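Local coordinates for protein Pcdhgc3 (Mus musculus, PDB 4ZI8) that probably mediates calcium-dependent cell adhesion between neurons, this chain being the first three extracellular cadherin domains of a clustered protocadherin, at residues H166-A171 and E195-V200. Sequence-based numbering, arbitrary orientation.
With CA (calcium ion), chain Q; CA (calcium ion), chain R.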
# COMPACT_ATOMS: atom_id res chain seq x y z
N HIS B 166 23.38 4.12 0.36
CA HIS B 166 23.55 2.77 0.82
C HIS B 166 22.56 2.47 1.95
O HIS B 166 22.48 3.20 2.93
CB HIS B 166 24.98 2.58 1.28
CG HIS B 166 25.29 1.21 1.79
ND1 HIS B 166 25.33 0.11 0.96
CD2 HIS B 166 25.58 0.76 3.03
CE1 HIS B 166 25.64 -0.96 1.68
NE2 HIS B 166 25.80 -0.59 2.94
N ASN B 167 21.78 1.41 1.79
CA ASN B 167 20.76 1.07 2.78
C ASN B 167 20.48 -0.41 2.71
O ASN B 167 20.88 -1.07 1.76
CB ASN B 167 19.49 1.88 2.54
CG ASN B 167 18.67 1.34 1.39
OD1 ASN B 167 17.73 0.56 1.59
ND2 ASN B 167 19.03 1.72 0.17
N GLU B 168 19.78 -0.96 3.68
CA GLU B 168 19.65 -2.41 3.69
C GLU B 168 18.32 -2.94 3.16
O GLU B 168 18.13 -4.16 3.13
CB GLU B 168 19.89 -2.96 5.11
CG GLU B 168 18.77 -2.76 6.06
CD GLU B 168 19.01 -3.46 7.41
OE1 GLU B 168 19.37 -2.76 8.39
OE2 GLU B 168 18.84 -4.70 7.49
N TYR B 169 17.41 -2.07 2.71
CA TYR B 169 16.08 -2.52 2.31
C TYR B 169 15.71 -2.34 0.84
O TYR B 169 14.92 -3.13 0.29
CB TYR B 169 15.01 -1.80 3.12
CG TYR B 169 15.16 -1.91 4.62
CD1 TYR B 169 14.75 -3.06 5.30
CD2 TYR B 169 15.70 -0.87 5.35
CE1 TYR B 169 14.89 -3.15 6.67
CE2 TYR B 169 15.84 -0.95 6.70
CZ TYR B 169 15.44 -2.08 7.36
OH TYR B 169 15.61 -2.12 8.72
N PHE B 170 16.24 -1.28 0.23
CA PHE B 170 15.80 -0.83 -1.08
C PHE B 170 16.92 -0.80 -2.13
O PHE B 170 18.02 -0.28 -1.87
CB PHE B 170 15.22 0.58 -0.98
CG PHE B 170 14.00 0.70 -0.11
CD1 PHE B 170 12.75 0.36 -0.60
CD2 PHE B 170 14.10 1.21 1.17
CE1 PHE B 170 11.63 0.49 0.18
CE2 PHE B 170 12.98 1.32 1.96
CZ PHE B 170 11.74 0.97 1.46
N ALA B 171 16.65 -1.35 -3.31
CA ALA B 171 17.51 -1.06 -4.46
C ALA B 171 16.87 0.06 -5.27
O ALA B 171 15.71 0.42 -5.03
CB ALA B 171 17.72 -2.30 -5.32
N GLU B 195 9.31 -3.31 14.17
CA GLU B 195 9.82 -3.62 15.49
C GLU B 195 11.30 -3.33 15.59
O GLU B 195 11.79 -3.02 16.66
CB GLU B 195 9.54 -5.08 15.87
CG GLU B 195 8.11 -5.35 16.33
CD GLU B 195 7.10 -5.35 15.20
OE1 GLU B 195 7.50 -5.65 14.06
OE2 GLU B 195 5.90 -5.06 15.43
N ARG B 196 12.01 -3.42 14.47
CA ARG B 196 13.45 -3.28 14.48
C ARG B 196 13.88 -1.86 14.05
O ARG B 196 14.67 -1.21 14.71
CB ARG B 196 14.08 -4.36 13.60
CG ARG B 196 15.56 -4.15 13.27
CD ARG B 196 16.08 -5.25 12.33
NE ARG B 196 17.48 -5.04 11.96
CZ ARG B 196 17.90 -4.54 10.79
NH1 ARG B 196 17.01 -4.20 9.86
NH2 ARG B 196 19.20 -4.39 10.55
N GLU B 197 13.33 -1.37 12.94
CA GLU B 197 13.62 -0.03 12.49
C GLU B 197 12.33 0.62 11.97
O GLU B 197 11.89 0.32 10.87
CB GLU B 197 14.70 -0.07 11.39
CG GLU B 197 15.40 1.26 11.18
CD GLU B 197 16.48 1.20 10.09
OE1 GLU B 197 16.79 0.09 9.61
OE2 GLU B 197 17.01 2.28 9.73
N PRO B 198 11.71 1.50 12.78
CA PRO B 198 10.41 2.05 12.41
C PRO B 198 10.48 3.20 11.42
O PRO B 198 9.44 3.68 10.96
CB PRO B 198 9.85 2.53 13.76
CG PRO B 198 11.03 2.84 14.57
CD PRO B 198 12.07 1.84 14.17
N SER B 199 11.66 3.60 11.04
CA SER B 199 11.80 4.63 10.03
C SER B 199 13.12 4.45 9.34
O SER B 199 14.04 3.94 9.90
CB SER B 199 11.66 6.02 10.63
OG SER B 199 12.78 6.31 11.37
N VAL B 200 13.16 4.86 8.10
CA VAL B 200 14.35 4.75 7.33
C VAL B 200 14.58 6.04 6.58
O VAL B 200 13.68 6.60 6.05
CB VAL B 200 14.22 3.64 6.31
CG1 VAL B 200 15.50 3.47 5.56
CG2 VAL B 200 13.85 2.36 6.98
CA CA Q . 4.55 -5.29 13.94
CA CA R . 7.79 -6.89 12.29
O HOH W 1 18.79 -0.07 8.13
O HOH W 2 8.89 -8.20 10.84
O HOH W 3 8.20 -8.59 14.00
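Glu197 OE1 takes two hydrogen bonds. The hydroxyl of Tyr169 donates to it, Tyr169 OH to Glu197 OE1 2.7 Å, arriving on the anti side and 27° out of the carboxylate plane, while the carboxylate oxygen lies at the edge of the tyrosine ring. The second donor is a water that also gives a proton to Glu168 OE1, so it bridges Glu168 OE1 and Glu197 OE1, 4.0 Å apart, and probably eases their repulsion. Arginine suits the place beside this pair: with CG anti to the backbone N (chi1 167°) and the chain straight as far as NE, Arg196 reaches back, and NH2 of Arg196 forms a salt bridge with Glu168 OE1 at 2.7 Å, on the syn lone pair and near the guanidinium plane. Carboxylate and guanidinium are steeply turned against each other, so one bond serves rather than a flat paired fork. Glu168 OE2 is engaged by Arg190 in a second salt bridge. The contact joins the two sheets of the second cadherin domain, a Greek-key beta-sandwich, where strands 170-176 and 199-208 begin. Tyrosine fits a border between core and surface: its hydroxyl serves the polar cluster while Tyr169 CE2 packs on Val200 CG2 at 3.9 Å, and Glu168 CG lies over one ring face. Ahead of the strand, Asn167 shapes the turn, OD1 accepting from Tyr169 N, an Asx turn, and from Phe170 N, which makes it an Asx motif. Next to Arg196, Glu195 bridges two calcium ions, OE2 to one at 2.0 Å and OE1 to the other at 2.2 Å, at the junction with the third domain.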